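Local coordinates for cellulase (Clostridium cellulovorans, PDB 6UI3), which probably hydrolyses beta-1,4-glucan chains such as cellulose internally, as the family 5 glycoside hydrolase domain of a larger, broad-specificity endoglucanase, at residues T6-L14 / F138-I146; I103-F111 / I123-I134. All blocks are in the same frame, centred on the assembly; numbering follows the deposited sequence.

Contact 1: T6-L14 / F138-I146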
loop_
_atom_site.group_PDB
_atom_site.type_symbol
_atom_site.label_atom_id
_atom_site.label_comp_id
_atom_site.label_asym_id
_atom_site.label_seq_id
_atom_site.Cartn_x
_atom_site.Cartn_y
_atom_site.Cartn_z
ATOM N N THR A 6 3.450 25.436 1.872
ATOM C CA THR A 6 2.431 25.014 2.822
ATOM C C THR A 6 1.697 23.828 2.220
ATOM O O THR A 6 1.534 23.727 0.999
ATOM C CB THR A 6 1.451 26.145 3.152
ATOM O OG1 THR A 6 0.789 26.573 1.958
ATOM C CG2 THR A 6 2.190 27.323 3.773
ATOM N N HIS A 7 1.259 22.916 3.077
ATOM C CA HIS A 7 0.646 21.708 2.569
ATOM C C HIS A 7 -0.663 22.034 1.852
ATOM O O HIS A 7 -1.381 22.963 2.229
ATOM C CB HIS A 7 0.427 20.691 3.687
ATOM C CG HIS A 7 -0.577 21.102 4.719
ATOM N ND1 HIS A 7 -0.220 21.630 5.940
ATOM C CD2 HIS A 7 -1.927 20.982 4.740
ATOM C CE1 HIS A 7 -1.310 21.861 6.653
ATOM N NE2 HIS A 7 -2.357 21.460 5.952
ATOM N N PRO A 8 -0.992 21.285 0.804
ATOM C CA PRO A 8 -2.236 21.558 0.083
ATOM C C PRO A 8 -3.449 21.136 0.893
ATOM O O PRO A 8 -3.402 20.193 1.697
ATOM C CB PRO A 8 -2.098 20.712 -1.186
ATOM C CG PRO A 8 -1.249 19.576 -0.766
ATOM C CD PRO A 8 -0.256 20.159 0.203
ATOM N N THR A 9 -4.560 21.814 0.618
ATOM C CA THR A 9 -5.832 21.564 1.274
ATOM C C THR A 9 -6.961 21.253 0.301
ATOM O O THR A 9 -8.082 20.998 0.749
ATOM C CB THR A 9 -6.226 22.789 2.105
ATOM O OG1 THR A 9 -6.295 23.937 1.246
ATOM C CG2 THR A 9 -5.203 23.082 3.196
ATOM N N GLU A 10 -6.700 21.249 -1.006
ATOM C CA GLU A 10 -7.763 21.149 -2.000
ATOM C C GLU A 10 -8.561 19.863 -1.844
ATOM O O GLU A 10 -8.004 18.763 -1.827
ATOM C CB GLU A 10 -7.160 21.170 -3.410
ATOM C CG GLU A 10 -8.195 20.999 -4.530
ATOM C CD GLU A 10 -7.581 20.906 -5.922
ATOM O OE1 GLU A 10 -6.657 20.088 -6.137
ATOM O OE2 GLU A 10 -8.036 21.659 -6.807
ATOM N N MET A 11 -9.876 20.000 -1.819
ATOM C CA MET A 11 -10.785 18.858 -1.803
ATOM C C MET A 11 -11.684 18.989 -3.026
ATOM O O MET A 11 -12.597 19.820 -3.057
ATOM C CB MET A 11 -11.584 18.822 -0.506
ATOM C CG MET A 11 -12.676 17.755 -0.456
ATOM S SD MET A 11 -12.138 16.098 -0.912
ATOM C CE MET A 11 -11.069 15.671 0.437
ATOM N N ARG A 12 -11.411 18.184 -4.048
ATOM C CA ARG A 12 -12.232 18.215 -5.253
ATOM C C ARG A 12 -13.580 17.537 -5.054
ATOM O O ARG A 12 -14.499 17.787 -5.839
ATOM C CB ARG A 12 -11.494 17.549 -6.419
ATOM C CG ARG A 12 -10.249 18.294 -6.911
ATOM C CD ARG A 12 -9.389 17.411 -7.810
ATOM N NE ARG A 12 -8.600 16.484 -7.003
ATOM C CZ ARG A 12 -7.758 15.563 -7.465
ATOM N NH1 ARG A 12 -7.573 15.380 -8.767
ATOM N NH2 ARG A 12 -7.076 14.823 -6.625
ATOM N N GLY A 13 -13.714 16.681 -4.046
ATOM C CA GLY A 13 -14.934 15.917 -3.861
ATOM C C GLY A 13 -15.149 14.848 -4.912
ATOM O O GLY A 13 -16.295 14.542 -5.258
ATOM N N LEU A 14 -14.073 14.279 -5.436
ATOM C CA LEU A 14 -14.179 13.216 -6.429
ATOM C C LEU A 14 -14.803 11.958 -5.837
ATOM O O LEU A 14 -14.579 11.616 -4.677
ATOM C CB LEU A 14 -12.789 12.852 -6.945
ATOM C CG LEU A 14 -11.956 13.934 -7.639
ATOM C CD1 LEU A 14 -10.650 13.349 -8.162
ATOM C CD2 LEU A 14 -12.716 14.605 -8.777
ATOM N N PHE A 138 -4.251 15.228 10.224
ATOM C CA PHE A 138 -4.254 15.504 8.795
ATOM C C PHE A 138 -5.628 15.933 8.268
ATOM O O PHE A 138 -5.848 15.909 7.050
ATOM C CB PHE A 138 -3.786 14.258 8.031
ATOM C CG PHE A 138 -2.324 13.906 8.201
ATOM C CD1 PHE A 138 -1.363 14.553 7.437
ATOM C CD2 PHE A 138 -1.910 12.909 9.080
ATOM C CE1 PHE A 138 -0.021 14.240 7.549
ATOM C CE2 PHE A 138 -0.558 12.584 9.206
ATOM C CZ PHE A 138 0.394 13.250 8.432
ATOM N N LYS A 139 -6.547 16.386 9.130
ATOM C CA LYS A 139 -7.934 16.509 8.686
ATOM C C LYS A 139 -8.132 17.583 7.618
ATOM O O LYS A 139 -9.086 17.485 6.838
ATOM C CB LYS A 139 -8.907 16.721 9.857
ATOM C CG LYS A 139 -8.762 18.018 10.613
ATOM C CD LYS A 139 -9.821 18.128 11.709
ATOM C CE LYS A 139 -9.551 19.302 12.630
ATOM N NZ LYS A 139 -10.516 19.336 13.757
ATOM N N ASP A 140 -7.279 18.606 7.559
ATOM C CA ASP A 140 -7.450 19.634 6.525
ATOM C C ASP A 140 -6.650 19.351 5.253
ATOM O O ASP A 140 -6.687 20.158 4.316
ATOM C CB ASP A 140 -7.188 21.054 7.075
ATOM C CG ASP A 140 -5.716 21.411 7.209
ATOM O OD1 ASP A 140 -4.838 20.612 6.847
ATOM O OD2 ASP A 140 -5.429 22.547 7.669
ATOM N N TYR A 141 -5.918 18.241 5.194
ATOM C CA TYR A 141 -5.068 17.944 4.048
ATOM C C TYR A 141 -5.899 17.635 2.808
ATOM O O TYR A 141 -7.021 17.119 2.886
ATOM C CB TYR A 141 -4.152 16.760 4.387
ATOM C CG TYR A 141 -2.829 17.189 4.961
ATOM C CD1 TYR A 141 -2.743 17.811 6.205
ATOM C CD2 TYR A 141 -1.666 17.014 4.234
ATOM C CE1 TYR A 141 -1.532 18.243 6.698
ATOM C CE2 TYR A 141 -0.458 17.424 4.711
ATOM C CZ TYR A 141 -0.380 18.048 5.941
ATOM O OH TYR A 141 0.849 18.489 6.392
ATOM N N SER A 142 -5.316 17.949 1.650
ATOM C CA SER A 142 -5.966 17.761 0.365
ATOM C C SER A 142 -6.316 16.294 0.110
ATOM O O SER A 142 -5.848 15.366 0.779
ATOM C CB SER A 142 -5.039 18.214 -0.756
ATOM O OG SER A 142 -4.042 17.228 -1.003
ATOM N N ASP A 143 -7.135 16.103 -0.929
ATOM C CA ASP A 143 -7.588 14.796 -1.378
ATOM C C ASP A 143 -6.487 13.944 -1.983
ATOM O O ASP A 143 -6.749 12.784 -2.313
ATOM C CB ASP A 143 -8.774 14.928 -2.350
ATOM C CG ASP A 143 -8.450 15.694 -3.618
ATOM O OD1 ASP A 143 -7.265 15.889 -3.957
ATOM O OD2 ASP A 143 -9.409 16.109 -4.309
ATOM N N LYS A 144 -5.269 14.453 -2.110
ATOM C CA LYS A 144 -4.168 13.599 -2.540
ATOM C C LYS A 144 -3.581 12.778 -1.399
ATOM O O LYS A 144 -2.802 11.860 -1.664
ATOM C CB LYS A 144 -3.115 14.408 -3.282
ATOM C CG LYS A 144 -3.627 14.826 -4.667
ATOM C CD LYS A 144 -2.516 15.007 -5.667
ATOM C CE LYS A 144 -3.065 15.305 -7.048
ATOM N NZ LYS A 144 -3.677 16.651 -7.101
ATOM N N LEU A 145 -3.977 13.036 -0.159
ATOM C CA LEU A 145 -3.654 12.172 0.969
ATOM C C LEU A 145 -4.759 11.135 1.142
ATOM O O LEU A 145 -5.933 11.484 1.298
ATOM C CB LEU A 145 -3.499 12.999 2.242
ATOM C CG LEU A 145 -3.257 12.198 3.532
ATOM C CD1 LEU A 145 -1.964 11.418 3.469
ATOM C CD2 LEU A 145 -3.241 13.148 4.718
ATOM N N ILE A 146 -4.372 9.865 1.143
ATOM C CA ILE A 146 -5.260 8.713 1.236
ATOM C C ILE A 146 -4.864 7.921 2.481
ATOM O O ILE A 146 -3.675 7.843 2.804
ATOM C CB ILE A 146 -5.068 7.840 -0.023
ATOM C CG1 ILE A 146 -5.426 8.610 -1.299
ATOM C CG2 ILE A 146 -5.848 6.515 0.103
ATOM C CD1 ILE A 146 -4.928 7.937 -2.573
HETATM O O HOH W 1 -5.595 17.739 -5.139
HETATM O O HOH W 2 -11.654 14.492 -4.034
#
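Arg12 closes on the carboxylate of Asp143 side-on: NE reaches OD2 at 2.8 Å, as a salt bridge, and NH2, also hydrogen-bonded to Tyr101 OH, reaches OD1 at 2.9 Å. The guanidinium and carboxylate planes are 54° apart, so the grip is twisted rather than coplanar. Arg12 N also donates to Asp143 OD2 (2.9 Å), from the face opposite to NE; water 2 donates to the same oxygen and accepts from Leu14 N. Water 1 serves Asp143 OD1 and Glu10 OE1 and accepts from Lys144 NZ, whose direct ionic partner is Asp99. Asp143 CB points toward the 6-14 segment, and a chi1 of 61°, CG between backbone N and carbonyl carbon, brings the carboxylate to Arg12; Asp143 N donates to Glu10 O (2.9 Å). Ser142 N donates to Pro8 O, while Ser142 OG accepts from Lys144 N in an ST turn.

At the other end the His7 ring lies on Tyr141 in an offset stack, centroids 3.8 Å apart and planes at 5°. His7 NE2 donates to Asp140 OD1 (2.8 Å) on the syn side; Tyr141 OH is hydrogen-bonded to Glu89 and Asn93.

The N-terminal loop leading to helix 16-21 is thus strapped across the turns joining helix 120-137 to strand 145-148; it also meets helix 82-96, through His7 on Asn93, and the Asn186 loop, through Met11 and a hydrogen bond to Thr9 O.

Contact 2: I103-F111 / I123-I134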
loop_
_atom_site.group_PDB
_atom_site.type_symbol
_atom_site.label_atom_id
_atom_site.label_comp_id
_atom_site.label_asym_id
_atom_site.label_seq_id
_atom_site.Cartn_x
_atom_site.Cartn_y
_atom_site.Cartn_z
ATOM N N ILE A 103 -0.126 7.850 0.432
ATOM C CA ILE A 103 -0.949 6.923 1.216
ATOM C C ILE A 103 -0.237 6.698 2.541
ATOM O O ILE A 103 0.936 6.314 2.548
ATOM C CB ILE A 103 -1.148 5.581 0.484
ATOM C CG1 ILE A 103 -1.912 5.778 -0.831
ATOM C CG2 ILE A 103 -1.871 4.569 1.384
ATOM C CD1 ILE A 103 -1.704 4.662 -1.831
ATOM N N VAL A 104 -0.938 6.910 3.660
ATOM C CA VAL A 104 -0.433 6.616 5.001
ATOM C C VAL A 104 -1.259 5.477 5.590
ATOM O O VAL A 104 -2.480 5.435 5.421
ATOM C CB VAL A 104 -0.520 7.867 5.898
ATOM C CG1 VAL A 104 -0.177 7.530 7.356
ATOM C CG2 VAL A 104 0.404 8.957 5.422
ATOM N N ASN A 105 -0.596 4.563 6.306
ATOM C CA ASN A 105 -1.267 3.384 6.837
ATOM C C ASN A 105 -0.806 3.113 8.272
ATOM O O ASN A 105 -0.126 3.922 8.899
ATOM C CB ASN A 105 -1.047 2.175 5.909
ATOM C CG ASN A 105 0.368 1.625 5.960
ATOM O OD1 ASN A 105 1.208 2.097 6.728
ATOM N ND2 ASN A 105 0.645 0.620 5.116
ATOM N N ILE A 106 -1.243 1.959 8.789
ATOM C CA ILE A 106 -0.653 1.280 9.938
ATOM C C ILE A 106 -0.017 0.010 9.395
ATOM O O ILE A 106 -0.691 -0.770 8.716
ATOM C CB ILE A 106 -1.725 0.946 10.998
ATOM C CG1 ILE A 106 -2.391 2.223 11.529
ATOM C CG2 ILE A 106 -1.106 0.111 12.122
ATOM C CD1 ILE A 106 -3.484 1.972 12.565
ATOM N N HIS A 107 1.265 -0.203 9.694
ATOM C CA HIS A 107 2.066 -1.221 9.000
ATOM C C HIS A 107 3.000 -1.865 10.013
ATOM O O HIS A 107 3.888 -1.214 10.564
ATOM C CB HIS A 107 2.849 -0.528 7.876
ATOM C CG HIS A 107 3.334 -1.411 6.772
ATOM N ND1 HIS A 107 2.973 -1.199 5.457
ATOM C CD2 HIS A 107 4.201 -2.445 6.774
ATOM C CE1 HIS A 107 3.599 -2.084 4.704
ATOM N NE2 HIS A 107 4.346 -2.849 5.472
ATOM N N HIS A 108 2.781 -3.144 10.290
ATOM C CA HIS A 108 3.580 -3.927 11.225
ATOM C C HIS A 108 3.421 -3.517 12.694
ATOM O O HIS A 108 4.230 -3.949 13.517
ATOM C CB HIS A 108 5.083 -3.971 10.913
ATOM C CG HIS A 108 5.436 -4.487 9.552
ATOM N ND1 HIS A 108 4.697 -5.447 8.890
ATOM C CD2 HIS A 108 6.481 -4.191 8.746
ATOM C CE1 HIS A 108 5.261 -5.696 7.719
ATOM N NE2 HIS A 108 6.353 -4.956 7.612
ATOM N N ASN A 109 2.428 -2.710 13.062
ATOM C CA ASN A 109 2.068 -2.657 14.470
ATOM C C ASN A 109 1.831 -4.087 14.944
ATOM O O ASN A 109 1.366 -4.940 14.180
ATOM C CB ASN A 109 0.774 -1.874 14.696
ATOM C CG ASN A 109 1.008 -0.410 14.967
ATOM O OD1 ASN A 109 1.797 0.261 14.294
ATOM N ND2 ASN A 109 0.285 0.116 15.938
ATOM N N LYS A 110 2.110 -4.348 16.220
ATOM C CA LYS A 110 1.854 -5.670 16.785
ATOM C C LYS A 110 0.436 -6.150 16.483
ATOM O O LYS A 110 0.221 -7.321 16.169
ATOM C CB LYS A 110 2.084 -5.627 18.298
ATOM C CG LYS A 110 1.817 -6.939 19.012
ATOM C CD LYS A 110 2.895 -7.955 18.717
ATOM C CE LYS A 110 3.126 -8.896 19.898
ATOM N NZ LYS A 110 4.502 -9.491 19.875
ATOM N N PHE A 111 -0.554 -5.262 16.579
ATOM C CA PHE A 111 -1.935 -5.715 16.398
ATOM C C PHE A 111 -2.230 -6.208 14.986
ATOM O O PHE A 111 -3.235 -6.898 14.789
ATOM C CB PHE A 111 -2.959 -4.677 16.895
ATOM C CG PHE A 111 -3.319 -3.549 15.929
ATOM C CD1 PHE A 111 -4.229 -3.755 14.909
ATOM C CD2 PHE A 111 -2.838 -2.266 16.115
ATOM C CE1 PHE A 111 -4.606 -2.735 14.071
ATOM C CE2 PHE A 111 -3.229 -1.227 15.264
ATOM C CZ PHE A 111 -4.112 -1.471 14.260
ATOM N N ILE A 123 -7.846 -4.857 19.416
ATOM C CA ILE A 123 -7.307 -4.301 18.171
ATOM C C ILE A 123 -8.218 -3.203 17.633
ATOM O O ILE A 123 -7.745 -2.216 17.052
ATOM C CB ILE A 123 -6.995 -5.371 17.097
ATOM C CG1 ILE A 123 -8.266 -5.918 16.447
ATOM C CG2 ILE A 123 -6.120 -6.459 17.683
ATOM C CD1 ILE A 123 -8.006 -7.004 15.399
ATOM N N ILE A 124 -9.524 -3.344 17.808
ATOM C CA ILE A 124 -10.414 -2.288 17.351
ATOM C C ILE A 124 -10.218 -1.038 18.203
ATOM O O ILE A 124 -10.235 0.090 17.695
ATOM C CB ILE A 124 -11.873 -2.781 17.276
ATOM C CG1 ILE A 124 -12.003 -3.859 16.183
ATOM C CG2 ILE A 124 -12.820 -1.612 17.010
ATOM C CD1 ILE A 124 -13.348 -4.495 16.029
ATOM N N ASN A 125 -10.000 -1.215 19.506
ATOM C CA ASN A 125 -9.746 -0.067 20.375
ATOM C C ASN A 125 -8.435 0.634 20.013
ATOM O O ASN A 125 -8.400 1.862 19.854
ATOM C CB ASN A 125 -9.756 -0.520 21.834
ATOM C CG ASN A 125 -9.568 0.624 22.800
ATOM O OD1 ASN A 125 -10.354 1.570 22.839
ATOM N ND2 ASN A 125 -8.512 0.551 23.575
ATOM N N GLU A 126 -7.351 -0.131 19.841
ATOM C CA GLU A 126 -6.086 0.492 19.465
ATOM C C GLU A 126 -6.182 1.149 18.093
ATOM O O GLU A 126 -5.736 2.289 17.910
ATOM C CB GLU A 126 -4.940 -0.524 19.517
ATOM C CG GLU A 126 -3.584 0.088 19.166
ATOM C CD GLU A 126 -2.413 -0.877 19.271
ATOM O OE1 GLU A 126 -2.609 -2.028 19.709
ATOM O OE2 GLU A 126 -1.283 -0.471 18.903
ATOM N N GLY A 127 -6.770 0.466 17.119
ATOM C CA GLY A 127 -6.905 1.072 15.802
ATOM C C GLY A 127 -7.743 2.337 15.823
ATOM O O GLY A 127 -7.453 3.301 15.103
ATOM N N THR A 128 -8.797 2.351 16.643
ATOM C CA THR A 128 -9.635 3.542 16.763
ATOM C C THR A 128 -8.836 4.703 17.344
ATOM O O THR A 128 -8.891 5.829 16.834
ATOM C CB THR A 128 -10.853 3.248 17.640
ATOM O OG1 THR A 128 -11.726 2.328 16.961
ATOM C CG2 THR A 128 -11.644 4.505 17.959
ATOM N N ILE A 129 -8.088 4.452 18.418
ATOM C CA ILE A 129 -7.341 5.524 19.073
ATOM C C ILE A 129 -6.231 6.048 18.161
ATOM O O ILE A 129 -6.004 7.263 18.067
ATOM C CB ILE A 129 -6.816 5.027 20.433
ATOM C CG1 ILE A 129 -7.996 4.801 21.381
ATOM C CG2 ILE A 129 -5.803 6.010 21.016
ATOM C CD1 ILE A 129 -7.646 4.015 22.618
ATOM N N VAL A 130 -5.542 5.152 17.457
ATOM C CA VAL A 130 -4.471 5.549 16.542
ATOM C C VAL A 130 -5.035 6.303 15.343
ATOM O O VAL A 130 -4.553 7.391 15.002
ATOM C CB VAL A 130 -3.634 4.318 16.136
ATOM C CG1 VAL A 130 -2.702 4.655 14.981
ATOM C CG2 VAL A 130 -2.851 3.781 17.334
ATOM N N TRP A 131 -6.067 5.752 14.694
ATOM C CA TRP A 131 -6.641 6.432 13.540
ATOM C C TRP A 131 -7.278 7.765 13.904
ATOM O O TRP A 131 -7.245 8.693 13.090
ATOM C CB TRP A 131 -7.622 5.537 12.761
ATOM C CG TRP A 131 -6.879 4.758 11.724
ATOM C CD1 TRP A 131 -6.684 3.400 11.669
ATOM C CD2 TRP A 131 -6.175 5.315 10.614
ATOM N NE1 TRP A 131 -5.908 3.084 10.568
ATOM C CE2 TRP A 131 -5.565 4.244 9.921
ATOM C CE3 TRP A 131 -5.994 6.620 10.140
ATOM C CZ2 TRP A 131 -4.776 4.449 8.780
ATOM C CZ3 TRP A 131 -5.203 6.824 9.013
ATOM C CH2 TRP A 131 -4.604 5.741 8.346
ATOM N N THR A 132 -7.860 7.896 15.099
ATOM C CA THR A 132 -8.391 9.198 15.498
ATOM C C THR A 132 -7.278 10.234 15.518
ATOM O O THR A 132 -7.459 11.362 15.048
ATOM C CB THR A 132 -9.074 9.098 16.864
ATOM O OG1 THR A 132 -10.207 8.218 16.773
ATOM C CG2 THR A 132 -9.589 10.445 17.329
ATOM N N GLN A 133 -6.102 9.856 16.034
ATOM C CA GLN A 133 -4.967 10.779 16.057
ATOM C C GLN A 133 -4.445 11.104 14.660
ATOM O O GLN A 133 -4.165 12.267 14.353
ATOM C CB GLN A 133 -3.835 10.190 16.894
ATOM C CG GLN A 133 -4.130 10.134 18.372
ATOM C CD GLN A 133 -3.043 9.392 19.107
ATOM O OE1 GLN A 133 -2.021 9.979 19.445
ATOM N NE2 GLN A 133 -3.237 8.104 19.321
ATOM N N ILE A 134 -4.241 10.091 13.821
ATOM C CA ILE A 134 -3.739 10.347 12.469
ATOM C C ILE A 134 -4.727 11.224 11.712
ATOM O O ILE A 134 -4.361 12.233 11.098
ATOM C CB ILE A 134 -3.465 9.034 11.704
ATOM C CG1 ILE A 134 -2.447 8.159 12.434
ATOM C CG2 ILE A 134 -2.985 9.341 10.270
ATOM C CD1 ILE A 134 -2.364 6.752 11.898
HETATM O O HOH W 3 0.116 -2.621 17.933
#
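Strand 103-105 and helix 123-134 run nearly antiparallel, their axes 11.0 Å apart at closest approach and at 148°, as expected for the strand and returning helix of a beta-alpha-beta unit in this TIM barrel. The backbones come closer beyond the C-terminal end of the strand: Val104 CA and Ile134 CA are 9.0 Å apart, whereas Phe111 CA and Ile123 CA are separated by 5.8 Å.

Side chains fill the wider end. Trp131 turns the rim of its indole to the strand, with Val104 O near the ring plane and 3.6 Å from CH2. The Ile106 side chain and the Trp131 indole run alongside one another, pointing opposite ways. Ile106 CG1 lies anti to the carbonyl carbon (chi1 -61°), and CD1 at the end of that branch touches both Trp131 NE1, at 3.3 Å, and Val130 CG1. The indole N-H itself is satisfied by Thr149 O.

At the close end Phe111 is laid against the Ile123-Gly127 turn near the start of helix 120-137. One ring face has Ile123 O over it, Phe111 CZ approaches Gly127 CA, and Phe111 CB packs on Ile123 CG2 at 3.7 Å. The extended Glu126 chain passes obliquely by Phe111 CD2, its carboxylate plane turned 60° from the ring. Glu126 OE2 accepts from Tyr73 OH and only weakly from Asn109 ND2, while Asn109 OD1 is taken by Trp69 N. Water 3 closes this polar corner, donating to Glu126 OE2 at 2.7 Å and accepting from Phe111 N at 3.0 Å.

Both segments of contact 2 fall between those of contact 1 in the sequence, and the centres lie 20 Å apart. Both contacts involve the unit of strand 101-105, helix 120-137 and strand 145-148, contact 1 adding the N-terminal segment from outside it; the helix packs on strand 101-105 in contact 2, then enters the 138-146 turns. Neighbouring strands couple them directly, Ile146 O lying 3.0 Å from Val104 N, a probable hydrogen bond. Ten of the eleven touching residues in contact 2 are buried, and apolar side chains dominate there, with one weak direct hydrogen bond. Contact 1, only partly buried, relies instead on six direct hydrogen bonds, two of them within a salt bridge, and an aromatic stack.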